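Local coordinates for protein methane monooxygenase hydroxylase, MmoD (Methylosinus sporium, PDB 6D7K) that binds the hydroxylase of the soluble methane monooxygenase system and probably regulates it, with no catalytic activity of its own firmly established, at residues 24-38 against 41-55. Sequence-based numbering, arbitrary orientation.
Sequences RYEAFTVDLDYMWRW and LRDGEFVQEGCSLSF
With chi1 at 47°, W38 sets CG between its backbone N and carbonyl carbon, folding the indole across the neighbouring strand so that one face lies on G50. Glycine suits this place because the ring occupies the space a side chain would need. At the ring's edge NE1 bonds weakly to S52 OG (3.2 Å), a small hydroxyl able to accept from the indole. W36 keeps CG beside its backbone N (chi1 -77°); its indole is broad enough to cover both F55 N and F55 CB at the helix start, and the F55 ring turns its edge to that face, planes at 63°. Paired backbone bonds join W36 to S52 and W38 to G50, while R37 NH1 meets E49 OE2 at 2.6 Å in a salt bridge.

At the other end, E26 and L41 are a hydrogen-bonded pair. R42 runs beside Y25, its NE-H pointing at Y25 OH, 2.9 Å from NE and near the guanidinium plane. R24 NH2 lies 3.4 Å from R42 NE, like charges probably offset by D73, which binds R24 and Y25 OH, and by D43, whose OD2 pairs with R24 NH1 from well outside the guanidinium plane, by charge alone. In the meander of strands 25-31, 36-42 and 45-52, Y25 meets F69 and A27 meets V62 of helix 55-74, N-capped by S54; strand 17-21 flanks 25-31.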
ATOM      1  N   ARG H  24     -27.751   9.966  -0.983  1.00 48.62           N
ATOM      2  CA  ARG H  24     -26.415   9.416  -1.107  1.00 48.80           C
ATOM      3  C   ARG H  24     -25.499   9.697   0.072  1.00 47.36           C
ATOM      4  O   ARG H  24     -24.617   8.881   0.336  1.00 52.40           O
ATOM      5  CB  ARG H  24     -25.741   9.937  -2.390  1.00 55.71           C
ATOM      6  CG  ARG H  24     -25.675   8.893  -3.514  1.00 69.46           C
ATOM      7  CD  ARG H  24     -25.224   9.484  -4.860  1.00 74.38           C
ATOM      8  NE  ARG H  24     -23.881  10.060  -4.816  1.00 72.92           N
ATOM      9  CZ  ARG H  24     -22.783   9.455  -5.264  1.00 75.49           C
ATOM     10  NH1 ARG H  24     -22.856   8.243  -5.794  1.00 73.85           N
ATOM     11  NH2 ARG H  24     -21.606  10.063  -5.177  1.00 75.90           N
ATOM     12  N   TYR H  25     -25.665  10.804   0.794  1.00 48.63           N
ATOM     13  CA  TYR H  25     -24.723  11.176   1.847  1.00 44.47           C
ATOM     14  C   TYR H  25     -25.374  11.136   3.225  1.00 39.01           C
ATOM     15  O   TYR H  25     -26.562  11.418   3.368  1.00 38.11           O
ATOM     16  CB  TYR H  25     -24.138  12.553   1.578  1.00 37.80           C
ATOM     17  CG  TYR H  25     -23.199  12.567   0.387  1.00 44.96           C
ATOM     18  CD1 TYR H  25     -21.904  12.044   0.486  1.00 46.02           C
ATOM     19  CD2 TYR H  25     -23.597  13.097  -0.834  1.00 43.70           C
ATOM     20  CE1 TYR H  25     -21.032  12.059  -0.602  1.00 44.54           C
ATOM     21  CE2 TYR H  25     -22.731  13.118  -1.927  1.00 45.94           C
ATOM     22  CZ  TYR H  25     -21.454  12.596  -1.806  1.00 46.93           C
ATOM     23  OH  TYR H  25     -20.604  12.602  -2.891  1.00 48.44           O
ATOM     24  N   GLU H  26     -24.595  10.742   4.229  1.00 38.65           N
ATOM     25  CA  GLU H  26     -24.965  10.889   5.628  1.00 40.04           C
ATOM     26  C   GLU H  26     -23.794  11.504   6.383  1.00 40.27           C
ATOM     27  O   GLU H  26     -22.634  11.278   6.024  1.00 41.86           O
ATOM     28  CB  GLU H  26     -25.336   9.552   6.264  1.00 33.30           C
ATOM     29  CG  GLU H  26     -26.580   8.933   5.675  1.00 46.62           C
ATOM     30  CD  GLU H  26     -27.170   7.838   6.551  1.00 54.12           C
ATOM     31  OE1 GLU H  26     -26.495   6.800   6.744  1.00 58.96           O
ATOM     32  OE2 GLU H  26     -28.311   8.025   7.050  1.00 56.36           O
ATOM     33  N   ALA H  27     -24.088  12.278   7.435  1.00 34.41           N
ATOM     34  CA  ALA H  27     -23.027  12.801   8.293  1.00 34.30           C
ATOM     35  C   ALA H  27     -23.452  12.741   9.751  1.00 35.54           C
ATOM     36  O   ALA H  27     -24.576  13.111  10.093  1.00 39.17           O
ATOM     37  CB  ALA H  27     -22.655  14.235   7.910  1.00 31.14           C
ATOM     38  N   PHE H  28     -22.556  12.273  10.607  1.00 34.31           N
ATOM     39  CA  PHE H  28     -22.819  12.185  12.032  1.00 31.10           C
ATOM     40  C   PHE H  28     -21.846  13.091  12.771  1.00 36.41           C
ATOM     41  O   PHE H  28     -20.778  13.431  12.256  1.00 41.23           O
ATOM     42  CB  PHE H  28     -22.697  10.743  12.533  1.00 38.22           C
ATOM     43  CG  PHE H  28     -23.723   9.800  11.928  1.00 42.74           C
ATOM     44  CD1 PHE H  28     -23.509   9.211  10.678  1.00 39.92           C
ATOM     45  CD2 PHE H  28     -24.904   9.507  12.606  1.00 37.71           C
ATOM     46  CE1 PHE H  28     -24.463   8.354  10.127  1.00 45.48           C
ATOM     47  CE2 PHE H  28     -25.857   8.666  12.046  1.00 42.05           C
ATOM     48  CZ  PHE H  28     -25.633   8.082  10.815  1.00 41.87           C
ATOM     49  N   THR H  29     -22.180  13.395  13.998  1.00 33.51           N
ATOM     50  CA  THR H  29     -21.362  14.159  14.901  1.00 33.94           C
ATOM     51  C   THR H  29     -21.560  13.732  16.339  1.00 33.57           C
ATOM     52  O   THR H  29     -22.607  13.458  16.745  1.00 36.82           O
ATOM     53  CB  THR H  29     -21.516  15.661  14.732  1.00 34.47           C
ATOM     54  OG1 THR H  29     -20.492  16.287  15.458  1.00 34.68           O
ATOM     55  CG2 THR H  29     -22.732  16.107  15.263  1.00 33.46           C
ATOM     56  N   VAL H  30     -20.495  13.671  17.092  1.00 31.83           N
ATOM     57  CA  VAL H  30     -20.542  13.287  18.460  1.00 33.97           C
ATOM     58  C   VAL H  30     -19.710  14.209  19.320  1.00 37.60           C
ATOM     59  O   VAL H  30     -18.685  14.605  18.946  1.00 33.87           O
ATOM     60  CB  VAL H  30     -20.086  11.852  18.609  1.00 31.19           C
ATOM     61  CG1 VAL H  30     -18.644  11.724  18.307  1.00 29.16           C
ATOM     62  CG2 VAL H  30     -20.324  11.348  19.976  1.00 32.74           C
ATOM     63  N   ASP H  31     -20.226  14.547  20.485  1.00 40.40           N
ATOM     64  CA  ASP H  31     -19.630  15.402  21.478  1.00 38.26           C
ATOM     65  C   ASP H  31     -18.650  14.608  22.273  1.00 36.30           C
ATOM     66  O   ASP H  31     -18.996  13.674  22.898  1.00 35.52           O
ATOM     67  CB  ASP H  31     -20.741  15.833  22.401  1.00 38.71           C
ATOM     68  CG  ASP H  31     -20.400  16.989  23.256  1.00 46.01           C
ATOM     69  OD1 ASP H  31     -19.260  17.409  23.310  1.00 47.09           O
ATOM     70  OD2 ASP H  31     -21.302  17.498  23.889  1.00 44.75           O
ATOM     71  N   LEU H  32     -17.413  15.028  22.280  1.00 32.94           N
ATOM     72  CA  LEU H  32     -16.427  14.311  22.991  1.00 34.63           C
ATOM     73  C   LEU H  32     -15.823  15.090  24.101  1.00 41.47           C
ATOM     74  O   LEU H  32     -14.777  14.712  24.511  1.00 41.70           O
ATOM     75  CB  LEU H  32     -15.309  13.934  22.054  1.00 34.35           C
ATOM     76  CG  LEU H  32     -15.444  12.956  20.918  1.00 35.21           C
ATOM     77  CD1 LEU H  32     -14.082  12.764  20.337  1.00 34.21           C
ATOM     78  CD2 LEU H  32     -15.981  11.638  21.373  1.00 31.44           C
ATOM     79  N   ASP H  33     -16.525  16.120  24.561  1.00 42.95           N
ATOM     80  CA  ASP H  33     -16.190  17.117  25.587  1.00 48.99           C
ATOM     81  C   ASP H  33     -15.248  18.163  25.062  1.00 45.75           C
ATOM     82  O   ASP H  33     -15.584  19.286  24.963  1.00 51.90           O
ATOM     83  CB  ASP H  33     -15.624  16.570  26.909  1.00 54.42           C
ATOM     84  CG  ASP H  33     -16.461  16.831  28.059  1.00 68.76           C
ATOM     85  OD1 ASP H  33     -16.536  17.986  28.463  1.00 69.70           O
ATOM     86  OD2 ASP H  33     -17.000  15.854  28.585  1.00 79.18           O
ATOM     87  N   TYR H  34     -14.044  17.763  24.755  1.00 43.43           N
ATOM     88  CA  TYR H  34     -13.044  18.655  24.290  1.00 39.09           C
ATOM     89  C   TYR H  34     -13.228  19.042  22.849  1.00 41.76           C
ATOM     90  O   TYR H  34     -12.816  20.077  22.456  1.00 34.50           O
ATOM     91  CB  TYR H  34     -11.692  18.045  24.544  1.00 37.21           C
ATOM     92  CG  TYR H  34     -11.306  16.905  23.663  1.00 42.66           C
ATOM     93  CD1 TYR H  34     -10.714  17.118  22.460  1.00 37.47           C
ATOM     94  CD2 TYR H  34     -11.483  15.610  24.059  1.00 42.85           C
ATOM     95  CE1 TYR H  34     -10.364  16.086  21.668  1.00 36.51           C
ATOM     96  CE2 TYR H  34     -11.113  14.580  23.267  1.00 35.98           C
ATOM     97  CZ  TYR H  34     -10.559  14.839  22.077  1.00 36.71           C
ATOM     98  OH  TYR H  34     -10.192  13.847  21.277  1.00 35.52           O
ATOM     99  N   MET H  35     -13.909  18.218  22.082  1.00 42.93           N
ATOM    100  CA  MET H  35     -14.149  18.493  20.693  1.00 38.18           C
ATOM    101  C   MET H  35     -15.345  17.751  20.187  1.00 38.43           C
ATOM    102  O   MET H  35     -15.897  16.982  20.872  1.00 41.65           O
ATOM    103  CB  MET H  35     -12.949  18.040  19.916  1.00 38.31           C
ATOM    104  CG  MET H  35     -12.561  18.880  18.745  1.00 40.80           C
ATOM    105  SD  MET H  35     -12.119  20.532  19.104  1.00 34.38           S
ATOM    106  CE  MET H  35     -11.789  21.022  17.472  1.00 28.61           C
ATOM    107  N   TRP H  36     -15.763  18.007  18.977  1.00 35.94           N
ATOM    108  CA  TRP H  36     -16.859  17.263  18.404  1.00 40.22           C
ATOM    109  C   TRP H  36     -16.314  16.535  17.187  1.00 36.75           C
ATOM    110  O   TRP H  36     -15.647  17.106  16.412  1.00 34.82           O
ATOM    111  CB  TRP H  36     -18.021  18.167  18.015  1.00 37.13           C
ATOM    112  CG  TRP H  36     -18.889  18.664  19.075  1.00 37.53           C
ATOM    113  CD1 TRP H  36     -18.601  19.594  19.946  1.00 41.74           C
ATOM    114  CD2 TRP H  36     -20.233  18.317  19.308  1.00 41.27           C
ATOM    115  NE1 TRP H  36     -19.633  19.848  20.741  1.00 37.72           N
ATOM    116  CE2 TRP H  36     -20.665  19.063  20.364  1.00 42.01           C
ATOM    117  CE3 TRP H  36     -21.111  17.420  18.735  1.00 38.82           C
ATOM    118  CZ2 TRP H  36     -21.920  18.957  20.855  1.00 44.03           C
ATOM    119  CZ3 TRP H  36     -22.319  17.315  19.229  1.00 37.14           C
ATOM    120  CH2 TRP H  36     -22.732  18.076  20.263  1.00 38.87           C
ATOM    121  N   ARG H  37     -16.601  15.261  17.039  1.00 29.48           N
ATOM    122  CA  ARG H  37     -16.116  14.470  15.943  1.00 29.50           C
ATOM    123  C   ARG H  37     -17.146  14.183  14.914  1.00 33.26           C
ATOM    124  O   ARG H  37     -18.131  13.688  15.210  1.00 34.97           O
ATOM    125  CB  ARG H  37     -15.585  13.156  16.473  1.00 31.41           C
ATOM    126  CG  ARG H  37     -14.396  12.625  15.745  1.00 31.93           C
ATOM    127  CD  ARG H  37     -14.476  11.150  15.477  1.00 39.41           C
ATOM    128  NE  ARG H  37     -13.852  10.403  16.541  1.00 43.98           N
ATOM    129  CZ  ARG H  37     -12.744   9.687  16.433  1.00 50.41           C
ATOM    130  NH1 ARG H  37     -12.131   9.569  15.289  1.00 46.35           N
ATOM    131  NH2 ARG H  37     -12.253   9.088  17.486  1.00 41.83           N
ATOM    132  N   TRP H  38     -16.887  14.446  13.663  1.00 33.33           N
ATOM    133  CA  TRP H  38     -17.905  14.175  12.672  1.00 31.22           C
ATOM    134  C   TRP H  38     -17.338  13.272  11.583  1.00 34.62           C
ATOM    135  O   TRP H  38     -16.125  13.208  11.375  1.00 35.01           O
ATOM    136  CB  TRP H  38     -18.455  15.482  12.074  1.00 31.07           C
ATOM    137  CG  TRP H  38     -17.436  16.522  11.653  1.00 34.36           C
ATOM    138  CD1 TRP H  38     -17.051  17.630  12.361  1.00 36.43           C
ATOM    139  CD2 TRP H  38     -16.719  16.581  10.411  1.00 32.81           C
ATOM    140  NE1 TRP H  38     -16.133  18.360  11.642  1.00 34.28           N
ATOM    141  CE2 TRP H  38     -15.915  17.734  10.443  1.00 33.32           C
ATOM    142  CE3 TRP H  38     -16.675  15.767   9.281  1.00 36.05           C
ATOM    143  CZ2 TRP H  38     -15.085  18.087   9.397  1.00 31.66           C
ATOM    144  CZ3 TRP H  38     -15.848  16.127   8.245  1.00 35.70           C
ATOM    145  CH2 TRP H  38     -15.062  17.272   8.312  1.00 30.77           C
ATOM    146  N   LEU H  41     -20.557   9.795   5.234  1.00 37.18           N
ATOM    147  CA  LEU H  41     -20.659   8.519   4.526  1.00 36.21           C
ATOM    148  C   LEU H  41     -21.285   8.749   3.166  1.00 38.15           C
ATOM    149  O   LEU H  41     -22.191   9.577   3.018  1.00 40.83           O
ATOM    150  CB  LEU H  41     -21.474   7.477   5.287  1.00 34.01           C
ATOM    151  CG  LEU H  41     -20.946   6.961   6.626  1.00 40.01           C
ATOM    152  CD1 LEU H  41     -20.671   8.092   7.566  1.00 38.92           C
ATOM    153  CD2 LEU H  41     -21.951   6.010   7.269  1.00 43.10           C
ATOM    154  N   ARG H  42     -20.770   8.038   2.167  1.00 44.15           N
ATOM    155  CA  ARG H  42     -21.327   8.047   0.819  1.00 42.89           C
ATOM    156  C   ARG H  42     -21.818   6.646   0.519  1.00 42.98           C
ATOM    157  O   ARG H  42     -21.068   5.680   0.675  1.00 43.17           O
ATOM    158  CB  ARG H  42     -20.303   8.490  -0.225  1.00 42.76           C
ATOM    159  CG  ARG H  42     -20.923   8.693  -1.588  1.00 50.55           C
ATOM    160  CD  ARG H  42     -19.904   8.753  -2.703  1.00 52.39           C
ATOM    161  NE  ARG H  42     -19.221  10.039  -2.769  1.00 54.64           N
ATOM    162  CZ  ARG H  42     -17.942  10.214  -2.445  1.00 62.87           C
ATOM    163  NH1 ARG H  42     -17.222   9.165  -2.034  1.00 62.27           N
ATOM    164  NH2 ARG H  42     -17.379  11.426  -2.534  1.00 52.74           N
ATOM    165  N   ASP H  43     -23.079   6.539   0.107  1.00 49.71           N
ATOM    166  CA  ASP H  43     -23.716   5.253  -0.178  1.00 50.06           C
ATOM    167  C   ASP H  43     -23.432   4.249   0.939  1.00 49.19           C
ATOM    168  O   ASP H  43     -23.217   3.061   0.704  1.00 52.29           O
ATOM    169  CB  ASP H  43     -23.277   4.704  -1.544  1.00 47.73           C
ATOM    170  CG  ASP H  43     -23.527   5.685  -2.700  1.00 57.90           C
ATOM    171  OD1 ASP H  43     -24.672   6.177  -2.854  1.00 62.60           O
ATOM    172  OD2 ASP H  43     -22.567   5.957  -3.463  1.00 57.51           O
ATOM    173  N   GLY H  44     -23.400   4.734   2.173  1.00 47.64           N
ATOM    174  CA  GLY H  44     -23.217   3.873   3.322  1.00 45.81           C
ATOM    175  C   GLY H  44     -21.784   3.635   3.731  1.00 47.02           C
ATOM    176  O   GLY H  44     -21.552   3.093   4.818  1.00 49.07           O
ATOM    177  N   GLU H  45     -20.814   4.030   2.912  1.00 48.82           N
ATOM    178  CA  GLU H  45     -19.405   3.775   3.186  1.00 47.86           C
ATOM    179  C   GLU H  45     -18.725   5.021   3.745  1.00 45.23           C
ATOM    180  O   GLU H  45     -18.978   6.143   3.294  1.00 43.71           O
ATOM    181  CB  GLU H  45     -18.682   3.308   1.918  1.00 50.85           C
ATOM    182  N   PHE H  46     -17.857   4.813   4.736  1.00 46.60           N
ATOM    183  CA  PHE H  46     -17.125   5.911   5.353  1.00 37.42           C
ATOM    184  C   PHE H  46     -16.243   6.596   4.322  1.00 38.06           C
ATOM    185  O   PHE H  46     -15.522   5.940   3.575  1.00 42.93           O
ATOM    186  CB  PHE H  46     -16.284   5.383   6.508  1.00 33.22           C
ATOM    187  CG  PHE H  46     -15.276   6.362   7.026  1.00 46.81           C
ATOM    188  CD1 PHE H  46     -15.629   7.289   8.009  1.00 43.76           C
ATOM    189  CD2 PHE H  46     -13.967   6.357   6.542  1.00 42.23           C
ATOM    190  CE1 PHE H  46     -14.691   8.200   8.497  1.00 43.06           C
ATOM    191  CE2 PHE H  46     -13.025   7.254   7.028  1.00 42.38           C
ATOM    192  CZ  PHE H  46     -13.389   8.185   8.005  1.00 45.60           C
ATOM    193  N   VAL H  47     -16.301   7.921   4.270  1.00 40.88           N
ATOM    194  CA  VAL H  47     -15.574   8.685   3.270  1.00 38.78           C
ATOM    195  C   VAL H  47     -14.567   9.646   3.897  1.00 43.23           C
ATOM    196  O   VAL H  47     -13.493   9.880   3.332  1.00 41.42           O
ATOM    197  CB  VAL H  47     -16.547   9.443   2.353  1.00 35.01           C
ATOM    198  CG1 VAL H  47     -15.790  10.318   1.390  1.00 37.22           C
ATOM    199  CG2 VAL H  47     -17.396   8.454   1.607  1.00 43.32           C
ATOM    200  N   GLN H  48     -14.882  10.209   5.059  1.00 39.84           N
ATOM    201  CA  GLN H  48     -14.141  11.369   5.515  1.00 34.84           C
ATOM    202  C   GLN H  48     -14.504  11.640   6.959  1.00 38.70           C
ATOM    203  O   GLN H  48     -15.658  11.468   7.352  1.00 38.64           O
ATOM    204  CB  GLN H  48     -14.452  12.595   4.657  1.00 33.27           C
ATOM    205  CG  GLN H  48     -13.826  13.903   5.168  1.00 39.57           C
ATOM    206  CD  GLN H  48     -12.315  13.914   5.049  1.00 38.79           C
ATOM    207  OE1 GLN H  48     -11.762  13.534   4.020  1.00 41.60           O
ATOM    208  NE2 GLN H  48     -11.638  14.330   6.113  1.00 37.90           N
ATOM    209  N   GLU H  49     -13.512  12.089   7.723  1.00 37.57           N
ATOM    210  CA  GLU H  49     -13.591  12.253   9.161  1.00 36.96           C
ATOM    211  C   GLU H  49     -13.093  13.649   9.515  1.00 38.63           C
ATOM    212  O   GLU H  49     -12.193  14.180   8.854  1.00 38.23           O
ATOM    213  CB  GLU H  49     -12.752  11.170   9.838  1.00 36.57           C
ATOM    214  CG  GLU H  49     -12.537  11.382  11.289  1.00 40.69           C
ATOM    215  CD  GLU H  49     -11.461  10.481  11.889  1.00 47.43           C
ATOM    216  OE1 GLU H  49     -10.851   9.650  11.163  1.00 44.23           O
ATOM    217  OE2 GLU H  49     -11.236  10.618  13.114  1.00 51.38           O
ATOM    218  N   GLY H  50     -13.678  14.248  10.555  1.00 33.27           N
ATOM    219  CA  GLY H  50     -13.353  15.625  10.882  1.00 33.05           C
ATOM    220  C   GLY H  50     -13.682  15.972  12.318  1.00 33.16           C
ATOM    221  O   GLY H  50     -14.153  15.134  13.094  1.00 34.24           O
ATOM    222  N   CYS H  51     -13.413  17.228  12.675  1.00 29.76           N
ATOM    223  CA  CYS H  51     -13.779  17.705  14.000  1.00 30.68           C
ATOM    224  C   CYS H  51     -14.054  19.198  13.953  1.00 31.10           C
ATOM    225  O   CYS H  51     -13.623  19.907  13.041  1.00 34.11           O
ATOM    226  CB  CYS H  51     -12.715  17.379  15.047  1.00 28.92           C
ATOM    227  SG  CYS H  51     -11.102  18.114  14.740  1.00 28.26           S
ATOM    228  N   SER H  52     -14.816  19.652  14.946  1.00 31.30           N
ATOM    229  CA  SER H  52     -15.250  21.029  15.083  1.00 29.93           C
ATOM    230  C   SER H  52     -15.254  21.386  16.561  1.00 33.32           C
ATOM    231  O   SER H  52     -15.225  20.508  17.437  1.00 29.77           O
ATOM    232  CB  SER H  52     -16.652  21.247  14.510  1.00 28.26           C
ATOM    233  OG  SER H  52     -16.688  21.106  13.112  1.00 32.45           O
ATOM    234  N   LEU H  53     -15.337  22.698  16.830  1.00 31.85           N
ATOM    235  CA  LEU H  53     -15.451  23.188  18.200  1.00 34.28           C
ATOM    236  C   LEU H  53     -16.834  22.962  18.805  1.00 38.05           C
ATOM    237  O   LEU H  53     -16.962  22.968  20.033  1.00 38.97           O
ATOM    238  CB  LEU H  53     -15.123  24.678  18.267  1.00 32.52           C
ATOM    239  CG  LEU H  53     -13.755  25.178  17.784  1.00 33.85           C
ATOM    240  CD1 LEU H  53     -13.620  26.677  17.955  1.00 29.28           C
ATOM    241  CD2 LEU H  53     -12.600  24.450  18.483  1.00 33.38           C
ATOM    242  N   SER H  54     -17.864  22.751  17.989  1.00 36.10           N
ATOM    243  CA  SER H  54     -19.225  22.711  18.507  1.00 34.54           C
ATOM    244  C   SER H  54     -20.127  21.994  17.519  1.00 40.45           C
ATOM    245  O   SER H  54     -19.808  21.886  16.334  1.00 39.27           O
ATOM    246  CB  SER H  54     -19.763  24.121  18.746  1.00 36.45           C
ATOM    247  OG  SER H  54     -20.186  24.676  17.520  1.00 34.58           O
ATOM    248  N   PHE H  55     -21.283  21.533  18.017  1.00 42.13           N
ATOM    249  CA  PHE H  55     -22.322  21.033  17.123  1.00 34.89           C
ATOM    250  C   PHE H  55     -22.540  22.005  15.975  1.00 36.37           C
ATOM    251  O   PHE H  55     -22.545  21.606  14.804  1.00 41.17           O
ATOM    252  CB  PHE H  55     -23.632  20.796  17.887  1.00 38.74           C
ATOM    253  CG  PHE H  55     -24.735  20.172  17.045  1.00 41.71           C
ATOM    254  CD1 PHE H  55     -24.751  18.795  16.802  1.00 39.66           C
ATOM    255  CD2 PHE H  55     -25.757  20.957  16.506  1.00 38.88           C
ATOM    256  CE1 PHE H  55     -25.755  18.213  16.026  1.00 42.33           C
ATOM    257  CE2 PHE H  55     -26.772  20.391  15.728  1.00 39.78           C
ATOM    258  CZ  PHE H  55     -26.772  19.018  15.486  1.00 45.38           C
TER